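Local coordinates for periplasmic solute binding protein (Pectobacterium atrosepticum, PDB 4RY1) that probably captures a sugar in the periplasm and hands it to an ABC-type importer, at residues Leu99-Val104 against Gly110-Met115; Thr125-Ala130 against Phe142-Val147; Tyr157-Ala162 against Leu169-Leu174; Gln193-Ala196 against Gln201-Glu204; Ser288-Ser293 against Asn307-Asn312. All coordinates share one frame; numbering follows the deposited sequence.

How the contacts relate
From the N terminus the five contacts follow in series, none nesting in or crossing another, and each closes a short loop. Contact 1 closes the link from helix 96-100 through a beta hairpin into strand 107-123. Contact 2 brings together the helices that follow this strand, about 39 Å from contact 1 between centres and across the middle of the chain. Contact 3 folds the next loop onto helix 169-183, with Pro158 packing on Ala144 of contact 2. Contact 4 joins strand 194-195 to helix 199-214. The chain then returns to the first side, where contact 5 lays the end of helix 299-310 on strand 284-292 and touches contact 1 through Leu111 and Phe290 of neighbouring strands.

Contact 1: residues Leu99-Val104 against Gly110-Met115; sequences LKTADV and GLPISM
Leu99 and Leu111 come together where the chain leaves helix 96-100 through a type I turn, Lys100 to Asp103, and passes back along the beta hairpin of strands 103-104 and 107-123; across the two segments the backbones approach most closely at Ala102 and Gly110, with 5.7 Å between their CA atoms. The two leucines lie side by side and point the same way, Leu99 CD2 resting 3.7 Å from Leu111 CD1. Although the side chain of Leu111 starts out away from the helix end, its CG lies anti to the backbone N (chi1 -177°) and the CD1 branch returns to meet Leu99. The same Leu99 CD2 touches the CD corner of the Pro112 ring, the two side chains crossing nearly at right angles. Thr101 adds van der Waals contact, its OG1 lying 4.1 Å from Pro112 CG, but the hydroxyl spends its hydrogen bond on Ala98 O, one helical turn back. Beside it, Thr101 CG2 meets the terminal methyl of Met115. No hydrogen bond joins the segments, and Gly110 N and O are both buried without a polar partner in the model, the O facing the Ala102 methyl. Around this apolar patch, Leu111 continues onto Met306 and Leu310 of helix 299-310, Pro112 packs on Leu289 of strand 284-292, and Phe94 in the loop before helix 96-100 touches Leu99.

Contact 2: residues Thr125-Ala130 against Phe142-Val147; sequences TTWDNA and FAAGPV
Trp127 and Ala144 meet between two helical segments, 125-130 and 142-147, whose backbones are nearest at their C-terminal ends, where the CA atoms of Ala130 and Val147 stand 6.8 Å apart. This is helix-helix packing within a solute-binding protein: helix 124-130 directly follows the long strand 107-123, and helix 138-152 comes back to pack against it. The second helix is kinked at Pro146, which has no N-H to give to the preceding turn.

A large ring bridges the gap where the backbones diverge. Trp127 CG sits anti to the carbonyl carbon (chi1 -78°), and from there the six-membered part of the indole extends to the other helix. Its CZ3 lies 3.9 Å from Ala144 CB, with CH2 at 4.1 Å from the same methyl, which approaches obliquely. The small alanine thus lets the wide ring come close to the helix. At the other end of the indole NE1 donates to Ala244 O, a hydrogen bond that would help fix the rotation of the ring, and the edge-to-face partners Phe148 and Tyr134 hold it further. Pro158 O, in the loop of contact 3, packs against Trp127 CZ2.

Nearer the C-terminal ends the contact changes character, from ring against methyl to methyl against main chain. With no hydrogen bond linking the segments, it closes on one branch of a valine: Val147 CG1, anti to its own N, lies 3.7 Å from Ala130 O.

Contact 3: residues Tyr157-Ala162 against Leu169-Leu174; sequences YPLGVA and LDILTL
Asp170 turns its carboxylate toward Ala162 because CG stands between the backbone N and the carbonyl carbon (chi1 59°), while Val161 sends CG1 anti to its N (chi1 177°), across the same carboxylate. The result is a hydrogen bond from Ala162 N to Asp170 OD2 of 2.8 Å, almost straight at 173°, though the N-H comes from above the carboxylate plane. Asp170 OD2 also accepts from a water 2.7 Å away, which donates its other hydrogen to Gly160 O, so one buried oxygen grips the loop twice, directly and through solvent. The other oxygen, Asp170 OD1, packs 3.7 Å from Val161 CG1 and takes a weak bond from Ile171 N. Next to this polar link the contact is apolar: the Val161 and Ile171 side chains cross at about a right angle, CG2 of the first against CG1 of the second, and Leu159 CD2 meets Leu174 CD2 tip to tip at 4.1 Å. Segment 157-162 has no regular structure of its own, and these bonds tie it to the first turns of helix 169-183. Beyond, Met120 of strand 107-123 touches both Leu159 and Leu174, Arg118 of that strand packs on Asp170, and Trp138 of helix 138-152 touches Leu174.

Contact 4: residues Gln193-Ala196 against Gln201-Glu204; sequences QSIA and QVRE
A small beta hairpin, strands 188-189 and 194-195, leads into helix 199-214, and Ile195 and Val202 meet where the connection turns back on itself. The hairpin carries a G1 beta bulge, in which Gln193 and Ser194 both face Asp189. Across the turn the backbones stay well apart, 8.8 Å between the CA atoms of Ile195 and Val202, and side chains and a water span the interval. Ile195 CG2, anti to its backbone N, comes within 4.1 Å of Val202 CG2, the branch that lies beside the N of its own residue; the two side chains cross at about a right angle. A second, polar link runs through the water, which donates to Gln201 OE1 at 2.6 Å and to Ala196 O at a longer 3.2 Å. Gln201 OE1 also accepts from Ser198 N, so that this amide oxygen joins the loop at two points. Ile195 continues its packing onto Leu399 and Ala402 of helix 391-409, while Gln201 lies against Met179 and Tyr183 of helix 169-183. With one methyl contact and one water bridge, this is a local beta-to-alpha connection, in which the end of a short strand and the first turns of the next helix pack together across the turn between them.

Contact 5: residues Ser288-Ser293 against Asn307-Asn312; sequences SLFAIS and NFMLSN
The Phe290 ring receives the helix segment 307-312 with two different approaches: Leu310 CD2 lies at its edge, near the ring plane and 4.4 Å from CE2, whereas Met309 SD, in the conformer described, one of two deposited, comes in obliquely, 47° off the ring normal. The sulfur lies 4.7 Å from the ring centroid and 4.0 Å from the CZ atom of Phe290, a Met-aromatic contact. Met309 gets there with CG anti to the carbonyl carbon (chi1 -69°) and its chain extended beyond, crossing the phenylalanine side chain at about a right angle. Since the two backbones are 9.9 Å apart between the CA atoms of Phe290 and Leu310, the side chains alone span the distance between strand 284-292 and the last turn of helix 299-310. The helix closes with Asn307 O accepting from both Ser311 N and Asn312 N, and Asn312 then caps the following helix through Glu314 N. Met306 and Ile113 also touch the phenylalanine, while Thr19 and Ile23 of helix 13-29 pack on Met309. All three contact residues are buried. The direct contact between the segments is therefore apolar, probably dispersion with a sulfur-aromatic contribution, and no directional bond fixes it.

Contact 1: residues Leu99-Val104 against Gly110-Met115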
# COMPACT_ATOMS: atom_id res chain seq x y z
N LEU A 99 -2.25 6.64 15.12
CA LEU A 99 -3.60 7.18 15.33
C LEU A 99 -3.83 8.52 14.64
O LEU A 99 -4.90 8.78 14.10
CB LEU A 99 -3.92 7.31 16.82
CG LEU A 99 -3.85 6.00 17.60
CD1 LEU A 99 -4.33 6.24 19.02
CD2 LEU A 99 -4.71 4.94 16.91
N LYS A 100 -2.80 9.37 14.65
CA LYS A 100 -2.90 10.68 14.02
C LYS A 100 -3.28 10.54 12.53
O LYS A 100 -4.06 11.36 12.02
CB LYS A 100 -1.61 11.47 14.22
CG LYS A 100 -1.60 12.87 13.60
CD LYS A 100 -2.56 13.85 14.26
CE LYS A 100 -2.05 15.28 14.11
NZ LYS A 100 -2.97 16.32 14.64
N THR A 101 -2.77 9.50 11.85
CA THR A 101 -3.01 9.31 10.41
C THR A 101 -4.50 9.18 10.08
O THR A 101 -4.90 9.41 8.96
CB THR A 101 -2.32 8.04 9.81
OG1 THR A 101 -2.92 6.84 10.31
CG2 THR A 101 -0.82 8.00 10.10
N ALA A 102 -5.29 8.74 11.05
CA ALA A 102 -6.73 8.47 10.83
C ALA A 102 -7.66 9.49 11.47
O ALA A 102 -8.88 9.31 11.47
CB ALA A 102 -7.08 7.07 11.31
N ASP A 103 -7.08 10.57 12.00
CA ASP A 103 -7.86 11.65 12.58
C ASP A 103 -8.37 12.56 11.47
O ASP A 103 -7.65 12.87 10.56
CB ASP A 103 -7.01 12.51 13.52
CG ASP A 103 -7.80 13.62 14.14
OD1 ASP A 103 -8.58 13.31 15.05
OD2 ASP A 103 -7.66 14.79 13.71
N VAL A 104 -9.63 12.96 11.59
CA VAL A 104 -10.20 14.04 10.78
C VAL A 104 -10.87 15.00 11.75
O VAL A 104 -11.85 14.66 12.41
CB VAL A 104 -11.19 13.57 9.69
CG1 VAL A 104 -11.80 14.76 8.95
CG2 VAL A 104 -10.50 12.64 8.70
N GLY A 110 -10.78 5.68 12.10
CA GLY A 110 -10.46 4.28 11.93
C GLY A 110 -9.24 3.93 12.75
O GLY A 110 -8.48 4.80 13.13
N LEU A 111 -9.07 2.64 13.03
CA LEU A 111 -7.96 2.17 13.84
C LEU A 111 -6.98 1.43 12.90
O LEU A 111 -7.35 0.41 12.30
CB LEU A 111 -8.45 1.22 14.92
CG LEU A 111 -7.45 0.68 15.92
CD1 LEU A 111 -6.60 1.79 16.55
CD2 LEU A 111 -8.21 -0.12 16.98
N PRO A 112 -5.76 1.93 12.73
CA PRO A 112 -4.84 1.20 11.88
C PRO A 112 -4.60 -0.23 12.32
O PRO A 112 -4.32 -0.48 13.49
CB PRO A 112 -3.55 2.03 11.97
CG PRO A 112 -4.07 3.41 12.19
CD PRO A 112 -5.20 3.22 13.15
N ILE A 113 -4.71 -1.14 11.37
CA ILE A 113 -4.50 -2.56 11.65
C ILE A 113 -3.00 -2.87 11.73
O ILE A 113 -2.55 -3.65 12.58
CB ILE A 113 -5.18 -3.43 10.60
CG1 ILE A 113 -6.70 -3.17 10.63
CG2 ILE A 113 -4.90 -4.91 10.83
CD1 ILE A 113 -7.42 -3.64 9.39
N SER A 114 -2.27 -2.26 10.81
CA SER A 114 -0.82 -2.29 10.73
C SER A 114 -0.38 -1.06 9.97
O SER A 114 -1.13 -0.50 9.16
CB SER A 114 -0.31 -3.54 10.04
OG SER A 114 -0.77 -3.61 8.73
N MET A 115 0.86 -0.64 10.22
CA MET A 115 1.53 0.33 9.39
C MET A 115 2.29 -0.45 8.33
O MET A 115 2.68 -1.60 8.56
CB MET A 115 2.45 1.24 10.24
CG MET A 115 1.67 2.15 11.21
SD MET A 115 0.40 3.31 10.52
CE MET A 115 1.54 4.40 9.66

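Contact 2: residues Thr125-Ala130 against Phe142-Val147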
# COMPACT_ATOMS: atom_id res chain seq x y z
N THR A 125 18.15 -14.75 -6.91
CA THR A 125 18.71 -15.65 -7.92
C THR A 125 18.99 -14.89 -9.22
O THR A 125 20.06 -14.97 -9.80
CB THR A 125 17.78 -16.84 -8.17
OG1 THR A 125 17.52 -17.50 -6.93
CG2 THR A 125 18.38 -17.85 -9.15
N THR A 126 18.00 -14.14 -9.65
CA THR A 126 18.14 -13.35 -10.87
C THR A 126 19.25 -12.28 -10.81
O THR A 126 20.05 -12.16 -11.74
CB THR A 126 16.81 -12.70 -11.27
OG1 THR A 126 15.79 -13.70 -11.24
CG2 THR A 126 16.93 -12.13 -12.66
N TRP A 127 19.28 -11.49 -9.74
CA TRP A 127 20.33 -10.48 -9.56
C TRP A 127 21.74 -11.11 -9.55
O TRP A 127 22.68 -10.58 -10.16
CB TRP A 127 20.08 -9.67 -8.27
CG TRP A 127 18.99 -8.63 -8.45
CD1 TRP A 127 17.61 -8.84 -8.42
CD2 TRP A 127 19.17 -7.23 -8.75
NE1 TRP A 127 16.96 -7.66 -8.64
CE2 TRP A 127 17.88 -6.66 -8.86
CE3 TRP A 127 20.29 -6.40 -8.94
CZ2 TRP A 127 17.67 -5.32 -9.15
CZ3 TRP A 127 20.07 -5.05 -9.23
CH2 TRP A 127 18.77 -4.53 -9.33
N ASP A 128 21.87 -12.23 -8.85
CA ASP A 128 23.12 -13.01 -8.78
C ASP A 128 23.52 -13.54 -10.18
O ASP A 128 24.68 -13.46 -10.57
CB ASP A 128 23.01 -14.18 -7.78
CG ASP A 128 23.07 -13.73 -6.32
OD1 ASP A 128 23.39 -12.55 -6.06
OD2 ASP A 128 22.80 -14.57 -5.44
N ASN A 129 22.54 -14.05 -10.93
CA ASN A 129 22.80 -14.51 -12.31
C ASN A 129 23.25 -13.37 -13.25
O ASN A 129 24.09 -13.58 -14.13
CB ASN A 129 21.58 -15.24 -12.89
CG ASN A 129 21.31 -16.58 -12.22
OD1 ASN A 129 22.15 -17.12 -11.49
ND2 ASN A 129 20.14 -17.15 -12.50
N ALA A 130 22.67 -12.19 -13.08
CA ALA A 130 23.11 -10.98 -13.80
C ALA A 130 24.49 -10.46 -13.37
O ALA A 130 25.11 -9.70 -14.09
CB ALA A 130 22.10 -9.86 -13.65
N PHE A 142 19.69 2.45 -12.41
CA PHE A 142 19.66 2.66 -13.87
C PHE A 142 20.73 1.85 -14.57
O PHE A 142 20.49 1.30 -15.64
CB PHE A 142 19.78 4.15 -14.23
CG PHE A 142 18.58 4.95 -13.83
CD1 PHE A 142 17.34 4.67 -14.36
CD2 PHE A 142 18.70 5.99 -12.91
CE1 PHE A 142 16.22 5.40 -13.98
CE2 PHE A 142 17.59 6.72 -12.53
CZ PHE A 142 16.35 6.43 -13.07
N ALA A 143 21.90 1.76 -13.94
CA ALA A 143 23.03 1.05 -14.53
C ALA A 143 22.81 -0.49 -14.55
O ALA A 143 23.36 -1.18 -15.39
CB ALA A 143 24.32 1.42 -13.81
N ALA A 144 21.98 -1.01 -13.63
CA ALA A 144 21.63 -2.44 -13.60
C ALA A 144 20.86 -2.92 -14.83
O ALA A 144 21.02 -4.08 -15.26
CB ALA A 144 20.81 -2.78 -12.37
N GLY A 145 20.01 -2.05 -15.36
CA GLY A 145 19.14 -2.40 -16.50
C GLY A 145 19.88 -2.96 -17.72
O GLY A 145 19.58 -4.06 -18.20
N PRO A 146 20.86 -2.20 -18.25
CA PRO A 146 21.59 -2.68 -19.44
C PRO A 146 22.36 -3.95 -19.18
O PRO A 146 22.53 -4.77 -20.09
CB PRO A 146 22.57 -1.54 -19.72
CG PRO A 146 21.84 -0.33 -19.23
CD PRO A 146 21.17 -0.79 -17.97
N VAL A 147 22.83 -4.11 -17.95
CA VAL A 147 23.55 -5.31 -17.58
C VAL A 147 22.62 -6.54 -17.61
O VAL A 147 22.97 -7.60 -18.15
CB VAL A 147 24.26 -5.17 -16.23
CG1 VAL A 147 24.91 -6.48 -15.87
CG2 VAL A 147 25.30 -4.04 -16.25

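Contact 3: residues Tyr157-Ala162 against Leu169-Leu174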
# COMPACT_ATOMS: atom_id res chain seq x y z
N TYR A 157 14.53 -8.12 -16.23
CA TYR A 157 14.49 -6.74 -15.75
C TYR A 157 14.75 -6.69 -14.25
O TYR A 157 14.24 -7.53 -13.51
CB TYR A 157 13.11 -6.10 -15.99
CG TYR A 157 12.68 -5.99 -17.44
CD1 TYR A 157 12.12 -7.08 -18.10
CD2 TYR A 157 12.81 -4.81 -18.14
CE1 TYR A 157 11.70 -6.98 -19.42
CE2 TYR A 157 12.39 -4.69 -19.47
CZ TYR A 157 11.84 -5.79 -20.10
OH TYR A 157 11.41 -5.65 -21.39
N PRO A 158 15.47 -5.66 -13.80
CA PRO A 158 15.66 -5.42 -12.36
C PRO A 158 14.37 -5.33 -11.55
O PRO A 158 14.32 -5.76 -10.39
CB PRO A 158 16.37 -4.05 -12.34
CG PRO A 158 17.19 -4.08 -13.58
CD PRO A 158 16.34 -4.76 -14.60
N LEU A 159 13.35 -4.76 -12.18
CA LEU A 159 12.14 -4.31 -11.48
C LEU A 159 10.91 -4.45 -12.38
O LEU A 159 10.96 -4.10 -13.56
CB LEU A 159 12.35 -2.85 -11.09
CG LEU A 159 11.28 -2.08 -10.33
CD1 LEU A 159 11.03 -2.76 -9.00
CD2 LEU A 159 11.67 -0.61 -10.14
N GLY A 160 9.81 -4.94 -11.81
CA GLY A 160 8.52 -4.96 -12.49
C GLY A 160 7.63 -3.82 -12.04
O GLY A 160 8.04 -2.91 -11.32
N VAL A 161 6.40 -3.86 -12.54
CA VAL A 161 5.38 -2.89 -12.27
C VAL A 161 4.24 -3.71 -11.69
O VAL A 161 3.70 -4.59 -12.36
CB VAL A 161 4.96 -2.16 -13.55
CG1 VAL A 161 3.83 -1.17 -13.29
CG2 VAL A 161 6.16 -1.41 -14.15
N ALA A 162 3.91 -3.44 -10.43
CA ALA A 162 3.14 -4.35 -9.59
C ALA A 162 1.72 -4.64 -10.08
O ALA A 162 1.19 -5.73 -9.83
CB ALA A 162 3.10 -3.80 -8.18
N LEU A 169 0.60 3.13 -9.92
CA LEU A 169 0.82 3.88 -8.68
C LEU A 169 2.18 3.57 -8.07
O LEU A 169 2.82 4.44 -7.48
CB LEU A 169 -0.27 3.56 -7.66
CG LEU A 169 -0.12 4.16 -6.25
CD1 LEU A 169 -0.04 5.67 -6.26
CD2 LEU A 169 -1.24 3.71 -5.34
N ASP A 170 2.63 2.32 -8.17
CA ASP A 170 3.94 1.97 -7.58
C ASP A 170 5.07 2.84 -8.13
O ASP A 170 5.87 3.36 -7.37
CB ASP A 170 4.30 0.49 -7.70
CG ASP A 170 4.35 -0.04 -9.12
OD1 ASP A 170 3.79 0.56 -10.05
OD2 ASP A 170 4.94 -1.11 -9.27
N ILE A 171 5.13 3.00 -9.45
CA ILE A 171 6.23 3.78 -10.03
C ILE A 171 6.00 5.28 -9.83
O ILE A 171 6.98 6.02 -9.65
CB ILE A 171 6.51 3.43 -11.50
CG1 ILE A 171 6.69 1.92 -11.68
CG2 ILE A 171 7.73 4.20 -12.02
CD1 ILE A 171 7.79 1.28 -10.86
N LEU A 172 4.74 5.72 -9.78
CA LEU A 172 4.45 7.11 -9.38
C LEU A 172 5.02 7.38 -7.99
O LEU A 172 5.61 8.42 -7.73
CB LEU A 172 2.96 7.39 -9.37
CG LEU A 172 2.54 8.78 -8.89
CD1 LEU A 172 3.06 9.82 -9.85
CD2 LEU A 172 1.03 8.84 -8.79
N THR A 173 4.84 6.41 -7.10
CA THR A 173 5.27 6.56 -5.72
C THR A 173 6.79 6.50 -5.63
O THR A 173 7.41 7.21 -4.86
CB THR A 173 4.63 5.48 -4.83
OG1 THR A 173 3.21 5.58 -4.98
CG2 THR A 173 5.01 5.68 -3.40
N LEU A 174 7.39 5.63 -6.44
CA LEU A 174 8.85 5.55 -6.53
C LEU A 174 9.44 6.92 -6.97
O LEU A 174 10.42 7.42 -6.39
CB LEU A 174 9.28 4.46 -7.50
CG LEU A 174 10.77 4.10 -7.54
CD1 LEU A 174 11.23 3.42 -6.26
CD2 LEU A 174 11.08 3.22 -8.74
O HOH W 1 7.31 -2.34 -8.63

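Contact 4: residues Gln193-Ala196 against Gln201-Glu204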
# COMPACT_ATOMS: atom_id res chain seq x y z
N GLN A 193 -4.94 22.86 -3.33
CA GLN A 193 -5.76 21.85 -4.05
C GLN A 193 -5.15 21.55 -5.40
O GLN A 193 -5.85 21.50 -6.42
CB GLN A 193 -7.20 22.32 -4.17
CG GLN A 193 -7.75 22.60 -2.80
CD GLN A 193 -9.17 23.09 -2.73
OE1 GLN A 193 -9.83 23.32 -3.74
NE2 GLN A 193 -9.65 23.25 -1.51
N SER A 194 -3.84 21.31 -5.38
CA SER A 194 -3.04 21.26 -6.59
C SER A 194 -1.81 20.38 -6.46
O SER A 194 -1.40 20.00 -5.36
CB SER A 194 -2.59 22.67 -7.01
OG SER A 194 -3.69 23.52 -7.30
N ILE A 195 -1.25 20.06 -7.62
CA ILE A 195 0.06 19.46 -7.69
C ILE A 195 1.08 20.50 -7.17
O ILE A 195 1.04 21.68 -7.53
CB ILE A 195 0.39 19.01 -9.14
CG1 ILE A 195 -0.50 17.84 -9.58
CG2 ILE A 195 1.86 18.64 -9.28
CD1 ILE A 195 -0.26 16.53 -8.85
N ALA A 196 1.96 20.05 -6.28
CA ALA A 196 3.00 20.90 -5.68
C ALA A 196 4.23 21.08 -6.57
O ALA A 196 4.97 22.07 -6.47
CB ALA A 196 3.43 20.34 -4.33
N GLN A 201 9.22 20.32 -12.71
CA GLN A 201 9.31 19.13 -11.86
C GLN A 201 8.42 17.96 -12.32
O GLN A 201 8.82 16.80 -12.22
CB GLN A 201 9.02 19.51 -10.41
CG GLN A 201 10.18 20.29 -9.82
CD GLN A 201 9.88 20.87 -8.46
OE1 GLN A 201 8.77 21.35 -8.20
NE2 GLN A 201 10.88 20.86 -7.59
N VAL A 202 7.24 18.28 -12.83
CA VAL A 202 6.36 17.26 -13.44
C VAL A 202 7.06 16.67 -14.67
O VAL A 202 7.03 15.46 -14.89
CB VAL A 202 4.97 17.81 -13.78
CG1 VAL A 202 4.14 16.74 -14.45
CG2 VAL A 202 4.28 18.30 -12.51
N ARG A 203 7.70 17.50 -15.48
CA ARG A 203 8.54 16.96 -16.57
C ARG A 203 9.65 16.02 -16.14
O ARG A 203 9.91 15.00 -16.78
CB ARG A 203 9.17 18.09 -17.36
CG ARG A 203 8.16 18.74 -18.25
CD ARG A 203 8.72 20.04 -18.80
NE ARG A 203 7.70 20.71 -19.59
CZ ARG A 203 7.95 21.74 -20.40
NH1 ARG A 203 9.18 22.24 -20.50
NH2 ARG A 203 6.96 22.29 -21.09
N GLU A 204 10.31 16.39 -15.05
CA GLU A 204 11.37 15.60 -14.45
C GLU A 204 10.82 14.26 -13.97
O GLU A 204 11.49 13.24 -14.09
CB GLU A 204 12.01 16.39 -13.30
CG GLU A 204 13.16 15.67 -12.61
CD GLU A 204 13.91 16.54 -11.62
OE1 GLU A 204 13.42 17.66 -11.32
OE2 GLU A 204 14.94 16.08 -11.11
O HOH W 2 7.86 23.38 -6.80

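Contact 5: residues Ser288-Ser293 against Asn307-Asn312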
# COMPACT_ATOMS: atom_id res chain seq x y z
N SER A 288 -4.31 -0.59 6.26
CA SER A 288 -5.77 -0.59 6.29
C SER A 288 -6.17 -0.19 7.70
O SER A 288 -5.34 -0.22 8.62
CB SER A 288 -6.36 -1.95 5.93
OG SER A 288 -6.53 -2.08 4.51
N LEU A 289 -7.44 0.15 7.84
CA LEU A 289 -8.04 0.56 9.11
C LEU A 289 -9.28 -0.27 9.32
O LEU A 289 -9.88 -0.70 8.35
CB LEU A 289 -8.51 2.04 9.09
CG LEU A 289 -7.60 3.10 8.46
CD1 LEU A 289 -8.31 4.45 8.36
CD2 LEU A 289 -6.41 3.27 9.32
N PHE A 290 -9.68 -0.44 10.58
CA PHE A 290 -11.05 -0.82 10.88
C PHE A 290 -11.81 0.41 11.35
O PHE A 290 -11.36 1.13 12.25
CB PHE A 290 -11.15 -1.89 11.97
CG PHE A 290 -10.88 -3.30 11.49
CD1 PHE A 290 -11.57 -3.85 10.42
CD2 PHE A 290 -9.97 -4.10 12.18
CE1 PHE A 290 -11.31 -5.16 10.00
CE2 PHE A 290 -9.73 -5.39 11.77
CZ PHE A 290 -10.38 -5.92 10.68
N ALA A 291 -12.97 0.64 10.71
CA ALA A 291 -13.88 1.74 11.04
C ALA A 291 -15.21 1.16 11.50
O ALA A 291 -15.61 0.09 11.08
CB ALA A 291 -14.10 2.62 9.82
N ILE A 292 -15.89 1.91 12.36
CA ILE A 292 -17.25 1.59 12.83
C ILE A 292 -18.26 2.51 12.10
O ILE A 292 -18.02 3.69 11.95
CB ILE A 292 -17.38 1.75 14.35
CG1 ILE A 292 -16.44 0.78 15.06
CG2 ILE A 292 -18.81 1.57 14.82
CD1 ILE A 292 -16.39 0.92 16.58
N SER A 293 -19.37 1.91 11.69
CA SER A 293 -20.44 2.64 11.01
C SER A 293 -20.93 3.78 11.87
O SER A 293 -21.16 3.60 13.05
CB SER A 293 -21.63 1.73 10.72
OG SER A 293 -22.75 2.51 10.31
N ASN A 307 -11.02 -4.65 19.14
CA ASN A 307 -10.00 -4.86 20.16
C ASN A 307 -9.58 -6.32 20.24
O ASN A 307 -8.41 -6.63 20.43
CB ASN A 307 -10.50 -4.39 21.51
CG ASN A 307 -9.47 -4.62 22.59
OD1 ASN A 307 -8.50 -3.87 22.70
ND2 ASN A 307 -9.68 -5.65 23.38
N PHE A 308 -10.54 -7.22 20.11
CA PHE A 308 -10.22 -8.64 20.19
C PHE A 308 -9.24 -9.04 19.09
O PHE A 308 -8.25 -9.75 19.33
CB PHE A 308 -11.50 -9.48 20.14
CG PHE A 308 -11.28 -10.93 20.44
CD1 PHE A 308 -10.92 -11.82 19.44
CD2 PHE A 308 -11.36 -11.40 21.74
CE1 PHE A 308 -10.68 -13.14 19.72
CE2 PHE A 308 -11.14 -12.73 22.03
CZ PHE A 308 -10.80 -13.60 21.01
N MET A 309 -9.51 -8.57 17.88
CA MET A 309 -8.65 -8.85 16.72
C MET A 309 -7.24 -8.25 16.82
O MET A 309 -6.25 -8.87 16.43
CB MET A 309 -9.33 -8.37 15.42
CG MET A 309 -10.58 -9.17 15.02
SD MET A 309 -11.32 -8.69 13.39
CE MET A 309 -12.15 -10.23 12.98
N LEU A 310 -7.16 -7.03 17.33
CA LEU A 310 -5.91 -6.26 17.29
C LEU A 310 -5.05 -6.33 18.54
O LEU A 310 -3.85 -6.06 18.50
CB LEU A 310 -6.19 -4.79 16.93
CG LEU A 310 -6.86 -4.54 15.57
CD1 LEU A 310 -6.93 -3.04 15.30
CD2 LEU A 310 -6.22 -5.30 14.43
N SER A 311 -5.66 -6.69 19.65
CA SER A 311 -4.99 -6.65 20.96
C SER A 311 -5.12 -7.90 21.80
O SER A 311 -4.21 -8.20 22.57
CB SER A 311 -5.47 -5.41 21.73
OG SER A 311 -5.15 -4.20 21.03
N ASN A 312 -6.23 -8.62 21.71
CA ASN A 312 -6.42 -9.81 22.55
C ASN A 312 -5.53 -10.92 22.01
O ASN A 312 -5.55 -11.19 20.82
CB ASN A 312 -7.88 -10.26 22.53
CG ASN A 312 -8.17 -11.42 23.48
OD1 ASN A 312 -7.60 -12.49 23.35
ND2 ASN A 312 -9.09 -11.20 24.41